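Local structure of ribonucleoside-diphosphate reductase small chain 2 (Saccharomyces cerevisiae, 1JK0) at residues B[17-22]-B[172-177]; B[24-29]-B[233-238]. The protein is required for folding of the partner small subunit Rnr2 and its assembly with the large subunits of ribonucleotide reductase, which makes deoxyribonucleotides for DNA synthesis. All blocks are in the same frame, centred on the assembly; numbering follows the deposited sequence.

Interactions 1 and 2 are adjacent parts of one seam, along which the N-terminal region, residues 17-29, lies against two parts of the ferritin-like helical fold: the start of helix 175-188, with the residues leading into it, and the loop between helices 207-232 and 240-258. Their centres are about 9 Å apart, and they touch directly. Ala176 CB of interaction 1 meets Leu234 CD2 of interaction 2 at 3.4 Å, Met18 SD lies 3.5 Å from Pro238 CA, and Tyr175 CD2 is 3.5 Å from Leu28 CD2. In both, a glutamate of the N-terminal segment accepts hydrogen bonds from the backbone: one direct N-H for Glu22, two for Glu25. The seam lies away from Tyr131, the predicted active-site residue.

Interaction 1: residues B[17-22]-B[172-177]; sequences DMKEAE and DSLYAE
Leu174 is the main apolar contact, its two methyls divided between neighbouring residues of helix 13-21. CD1 faces Met18, 3.3 Å from its CB, and the chain of Met18 bends at chi3 (115°) to put CE near the same methyl and against Ala176 CB, at 3.4 Å. CD2 lies 3.3 Å from Lys19 CG, the two side chains crossing at about a right angle, and also meets the Glu22 side chain. Beyond this apolar patch, at the more exposed margin, Lys19 forms a salt bridge: NZ reaches Asp172 OD1 at 2.7 Å.

The other polar contacts between the two segments lie at the start of helix 175-188. Glu22, extended beyond CG, brings OE2 to Tyr175 N at 2.6 Å and accepts its N-H with the syn lone pair, in a bent bond of 141°. A water donates to Glu22 OE2, and its oxygen accepts from Ala176 N at 2.7 Å, carrying the carboxylate's reach to a second helix N-H. Leu174 occupies the N-cap position, and its own N-H goes to Glu177 OE2 from above the carboxylate plane.

Glu22 thus supplies from a distant part of the sequence an acceptor for the Tyr175 amide and, through water, for that of Ala176, and its negative charge would be expected to interact favourably with the helix dipole.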
loop_
_atom_site.group_PDB
_atom_site.type_symbol
_atom_site.label_atom_id
_atom_site.label_comp_id
_atom_site.label_asym_id
_atom_site.label_seq_id
_atom_site.Cartn_x
_atom_site.Cartn_y
_atom_site.Cartn_z
ATOM N N ASP B 17 -29.313 12.664 15.094
ATOM C CA ASP B 17 -29.483 13.363 13.825
ATOM C C ASP B 17 -28.207 13.339 12.990
ATOM O O ASP B 17 -28.253 13.124 11.776
ATOM C CB ASP B 17 -29.915 14.809 14.070
ATOM C CG ASP B 17 -31.315 14.910 14.661
ATOM O OD1 ASP B 17 -31.827 16.044 14.778
ATOM O OD2 ASP B 17 -31.905 13.863 15.011
ATOM N N MET B 18 -27.067 13.560 13.642
ATOM C CA MET B 18 -25.781 13.543 12.959
ATOM C C MET B 18 -25.583 12.155 12.341
ATOM O O MET B 18 -25.090 12.021 11.223
ATOM C CB MET B 18 -24.663 13.855 13.950
ATOM C CG MET B 18 -23.491 14.596 13.336
ATOM S SD MET B 18 -22.230 15.151 14.524
ATOM C CE MET B 18 -20.854 14.192 14.004
ATOM N N LYS B 19 -25.981 11.120 13.073
ATOM C CA LYS B 19 -25.862 9.750 12.586
ATOM C C LYS B 19 -26.610 9.591 11.254
ATOM O O LYS B 19 -26.163 8.870 10.363
ATOM C CB LYS B 19 -26.443 8.761 13.605
ATOM C CG LYS B 19 -25.793 8.771 14.992
ATOM C CD LYS B 19 -26.634 7.970 15.997
ATOM C CE LYS B 19 -26.032 7.978 17.402
ATOM N NZ LYS B 19 -24.801 7.139 17.529
ATOM N N GLU B 20 -27.752 10.256 11.118
ATOM C CA GLU B 20 -28.523 10.145 9.888
ATOM C C GLU B 20 -27.996 11.117 8.851
ATOM O O GLU B 20 -28.214 10.948 7.652
ATOM C CB GLU B 20 -29.993 10.450 10.152
ATOM C CG GLU B 20 -30.935 9.446 9.531
ATOM C CD GLU B 20 -30.807 8.079 10.181
ATOM O OE1 GLU B 20 -30.966 7.999 11.422
ATOM O OE2 GLU B 20 -30.551 7.090 9.454
ATOM N N ALA B 21 -27.305 12.145 9.331
ATOM C CA ALA B 21 -26.748 13.165 8.461
ATOM C C ALA B 21 -25.431 12.724 7.822
ATOM O O ALA B 21 -25.123 13.122 6.703
ATOM C CB ALA B 21 -26.546 14.464 9.241
ATOM N N GLU B 22 -24.650 11.905 8.515
ATOM C CA GLU B 22 -23.387 11.465 7.947
ATOM C C GLU B 22 -23.532 10.918 6.529
ATOM O O GLU B 22 -22.544 10.567 5.898
ATOM C CB GLU B 22 -22.734 10.404 8.833
ATOM C CG GLU B 22 -22.350 10.897 10.202
ATOM C CD GLU B 22 -21.391 9.956 10.902
ATOM O OE1 GLU B 22 -21.607 8.725 10.860
ATOM O OE2 GLU B 22 -20.420 10.453 11.504
ATOM N N ASP B 172 -21.293 2.949 19.090
ATOM C CA ASP B 172 -22.041 4.181 19.248
ATOM C C ASP B 172 -21.139 5.408 19.162
ATOM O O ASP B 172 -20.935 6.119 20.151
ATOM C CB ASP B 172 -22.792 4.149 20.578
ATOM C CG ASP B 172 -23.569 5.414 20.835
ATOM O OD1 ASP B 172 -24.290 5.875 19.917
ATOM O OD2 ASP B 172 -23.460 5.940 21.963
ATOM N N SER B 173 -20.604 5.644 17.966
ATOM C CA SER B 173 -19.721 6.781 17.706
ATOM C C SER B 173 -19.961 7.368 16.313
ATOM O O SER B 173 -20.441 6.679 15.415
ATOM C CB SER B 173 -18.258 6.348 17.816
ATOM O OG SER B 173 -17.952 5.350 16.854
ATOM N N LEU B 174 -19.624 8.643 16.144
ATOM C CA LEU B 174 -19.781 9.322 14.860
ATOM C C LEU B 174 -18.417 9.640 14.253
ATOM O O LEU B 174 -17.439 9.839 14.976
ATOM C CB LEU B 174 -20.565 10.614 15.043
ATOM C CG LEU B 174 -22.047 10.481 15.382
ATOM C CD1 LEU B 174 -22.624 11.862 15.685
ATOM C CD2 LEU B 174 -22.782 9.834 14.225
ATOM N N TYR B 175 -18.365 9.703 12.924
ATOM C CA TYR B 175 -17.126 9.975 12.196
ATOM C C TYR B 175 -16.389 11.214 12.687
ATOM O O TYR B 175 -15.180 11.172 12.946
ATOM C CB TYR B 175 -17.418 10.117 10.704
ATOM C CG TYR B 175 -16.184 10.379 9.875
ATOM C CD1 TYR B 175 -15.142 9.460 9.840
ATOM C CD2 TYR B 175 -16.049 11.557 9.140
ATOM C CE1 TYR B 175 -13.996 9.703 9.099
ATOM C CE2 TYR B 175 -14.907 11.808 8.393
ATOM C CZ TYR B 175 -13.884 10.874 8.378
ATOM O OH TYR B 175 -12.750 11.108 7.641
ATOM N N ALA B 176 -17.115 12.319 12.807
ATOM C CA ALA B 176 -16.505 13.552 13.269
ATOM C C ALA B 176 -15.860 13.307 14.621
ATOM O O ALA B 176 -14.751 13.765 14.873
ATOM C CB ALA B 176 -17.543 14.643 13.373
ATOM N N GLU B 177 -16.560 12.578 15.489
ATOM C CA GLU B 177 -16.038 12.269 16.810
ATOM C C GLU B 177 -14.748 11.464 16.713
ATOM O O GLU B 177 -13.699 11.894 17.216
ATOM C CB GLU B 177 -17.077 11.504 17.625
ATOM C CG GLU B 177 -18.177 12.397 18.178
ATOM C CD GLU B 177 -19.288 11.621 18.860
ATOM O OE1 GLU B 177 -20.243 12.272 19.336
ATOM O OE2 GLU B 177 -19.209 10.371 18.913
HETATM O O HOH W 1 -19.518 12.844 11.635
#

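Interaction 2: residues B[24-29]-B[233-238]; sequences DEILLM and HLRTKP
Glu25 reaches from the N-terminal segment to the backbone of Arg235 and Thr236, and its carboxylate carries most of the polar contact. From CB the chain leaves with CG beside the backbone N, then bends at chi2 (-61°), placing CD 3.5 Å from Arg235 N. At the tip the two oxygens take different partners. OE1 accepts the N-H of Arg235 through its syn lone pair at 2.9 Å, in a nearly straight bond (164°), and also lies near Leu234 CD1. OE2 receives both Thr236 OG1 and Thr236 N, each at 3.0 Å; the hydroxyl approaches nearly along the C-O axis, whereas the amide comes from the syn side, slightly out of plane. A water bridges OE2 and Thr236 O. With donors at both oxygens, the buried carboxylate is held against rotation and ties the 233-238 loop to the N-terminal segment through two of its backbone amides.

Arg235 runs past Glu25 in the opposite direction, extended from CG to NE. Arg235 NH1 comes within 2.7 Å of the main-chain Asp24 O, obliquely and at an angle too poor for a hydrogen bond; Ile26 CG2 lies over one face of the guanidinium, offset toward the rim and 3.2 Å from Arg235 NH2.

Leu27 CD2 packs on Leu234 CD1 at 3.7 Å, the side chains crossing at about a right angle. The contact joins the stretch between helices 13-21 and 43-54 to the loop linking helices 207-232 and 240-258. Leu234 also touches Tyr175 of helix 175-188, while Thr236 touches Met18 and Ala21 of helix 13-21.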
loop_
_atom_site.group_PDB
_atom_site.type_symbol
_atom_site.label_atom_id
_atom_site.label_comp_id
_atom_site.label_asym_id
_atom_site.label_seq_id
_atom_site.Cartn_x
_atom_site.Cartn_y
_atom_site.Cartn_z
ATOM N N ASP B 24 -25.008 12.664 4.002
ATOM C CA ASP B 24 -24.847 13.771 3.070
ATOM C C ASP B 24 -23.383 14.159 2.986
ATOM O O ASP B 24 -23.012 14.969 2.139
ATOM C CB ASP B 24 -25.650 15.009 3.505
ATOM C CG ASP B 24 -27.068 14.674 3.911
ATOM O OD1 ASP B 24 -27.641 13.731 3.320
ATOM O OD2 ASP B 24 -27.613 15.362 4.808
ATOM N N GLU B 25 -22.549 13.605 3.866
ATOM C CA GLU B 25 -21.124 13.929 3.844
ATOM C C GLU B 25 -20.476 13.339 2.587
ATOM O O GLU B 25 -20.298 12.125 2.465
ATOM C CB GLU B 25 -20.413 13.391 5.091
ATOM C CG GLU B 25 -20.905 13.940 6.435
ATOM C CD GLU B 25 -20.747 15.457 6.601
ATOM O OE1 GLU B 25 -19.832 16.058 5.997
ATOM O OE2 GLU B 25 -21.541 16.048 7.364
ATOM N N ILE B 26 -20.139 14.222 1.653
ATOM C CA ILE B 26 -19.514 13.853 0.389
ATOM C C ILE B 26 -18.187 13.153 0.658
ATOM O O ILE B 26 -17.715 12.349 -0.139
ATOM C CB ILE B 26 -19.246 15.114 -0.464
ATOM C CG1 ILE B 26 -18.167 15.970 0.202
ATOM C CG2 ILE B 26 -20.510 15.943 -0.586
ATOM C CD1 ILE B 26 -17.784 17.202 -0.579
ATOM N N LEU B 27 -17.602 13.481 1.802
ATOM C CA LEU B 27 -16.329 12.932 2.244
ATOM C C LEU B 27 -16.460 11.436 2.489
ATOM O O LEU B 27 -15.652 10.647 2.017
ATOM C CB LEU B 27 -15.913 13.641 3.535
ATOM C CG LEU B 27 -14.444 13.990 3.758
ATOM C CD1 LEU B 27 -13.933 14.816 2.606
ATOM C CD2 LEU B 27 -14.303 14.745 5.057
ATOM N N LEU B 28 -17.493 11.059 3.232
ATOM C CA LEU B 28 -17.756 9.661 3.563
ATOM C C LEU B 28 -18.546 9.008 2.458
ATOM O O LEU B 28 -18.683 7.789 2.410
ATOM C CB LEU B 28 -18.566 9.576 4.846
ATOM C CG LEU B 28 -17.900 10.242 6.040
ATOM C CD1 LEU B 28 -18.934 10.444 7.139
ATOM C CD2 LEU B 28 -16.721 9.387 6.507
ATOM N N MET B 29 -19.070 9.843 1.575
ATOM C CA MET B 29 -19.880 9.385 0.462
ATOM C C MET B 29 -19.038 8.745 -0.624
ATOM O O MET B 29 -17.809 8.717 -0.550
ATOM C CB MET B 29 -20.650 10.563 -0.128
ATOM C CG MET B 29 -22.139 10.355 -0.254
ATOM S SD MET B 29 -22.943 11.936 -0.587
ATOM C CE MET B 29 -22.580 12.123 -2.360
ATOM N N HIS B 233 -13.766 19.814 6.875
ATOM C CA HIS B 233 -14.627 19.672 5.712
ATOM C C HIS B 233 -15.929 18.935 5.979
ATOM O O HIS B 233 -16.673 18.617 5.059
ATOM C CB HIS B 233 -13.846 19.008 4.578
ATOM C CG HIS B 233 -12.692 19.831 4.103
ATOM N ND1 HIS B 233 -12.443 21.098 4.587
ATOM C CD2 HIS B 233 -11.714 19.573 3.205
ATOM C CE1 HIS B 233 -11.361 21.585 4.010
ATOM N NE2 HIS B 233 -10.898 20.679 3.166
ATOM N N LEU B 234 -16.211 18.674 7.246
ATOM C CA LEU B 234 -17.433 17.985 7.614
ATOM C C LEU B 234 -18.561 19.006 7.713
ATOM O O LEU B 234 -18.424 20.026 8.390
ATOM C CB LEU B 234 -17.232 17.273 8.947
ATOM C CG LEU B 234 -17.407 15.753 8.972
ATOM C CD1 LEU B 234 -16.894 15.100 7.692
ATOM C CD2 LEU B 234 -16.678 15.231 10.188
ATOM N N ARG B 235 -19.667 18.726 7.028
ATOM C CA ARG B 235 -20.829 19.612 7.000
ATOM C C ARG B 235 -21.595 19.682 8.317
ATOM O O ARG B 235 -22.190 20.709 8.660
ATOM C CB ARG B 235 -21.779 19.147 5.916
ATOM C CG ARG B 235 -21.240 19.320 4.537
ATOM C CD ARG B 235 -22.099 18.534 3.596
ATOM N NE ARG B 235 -21.765 18.778 2.207
ATOM C CZ ARG B 235 -22.486 18.308 1.203
ATOM N NH1 ARG B 235 -23.562 17.575 1.460
ATOM N NH2 ARG B 235 -22.148 18.585 -0.046
ATOM N N THR B 236 -21.577 18.567 9.037
ATOM C CA THR B 236 -22.256 18.427 10.314
ATOM C C THR B 236 -21.199 18.189 11.392
ATOM O O THR B 236 -20.656 17.087 11.500
ATOM C CB THR B 236 -23.198 17.206 10.281
ATOM O OG1 THR B 236 -23.809 17.116 8.991
ATOM C CG2 THR B 236 -24.275 17.322 11.336
ATOM N N LYS B 237 -20.894 19.215 12.176
ATOM C CA LYS B 237 -19.914 19.069 13.244
ATOM C C LYS B 237 -20.656 18.560 14.481
ATOM O O LYS B 237 -21.860 18.743 14.605
ATOM C CB LYS B 237 -19.270 20.415 13.559
ATOM C CG LYS B 237 -18.699 21.164 12.359
ATOM C CD LYS B 237 -17.302 20.686 12.016
ATOM C CE LYS B 237 -16.551 21.719 11.182
ATOM N NZ LYS B 237 -17.247 22.027 9.901
ATOM N N PRO B 238 -19.952 17.892 15.401
ATOM C CA PRO B 238 -20.614 17.391 16.609
ATOM C C PRO B 238 -20.668 18.550 17.600
ATOM O O PRO B 238 -20.107 19.612 17.322
ATOM C CB PRO B 238 -19.690 16.278 17.064
ATOM C CG PRO B 238 -18.340 16.858 16.734
ATOM C CD PRO B 238 -18.543 17.463 15.356
HETATM O O HOH W 2 -21.488 14.675 9.911
#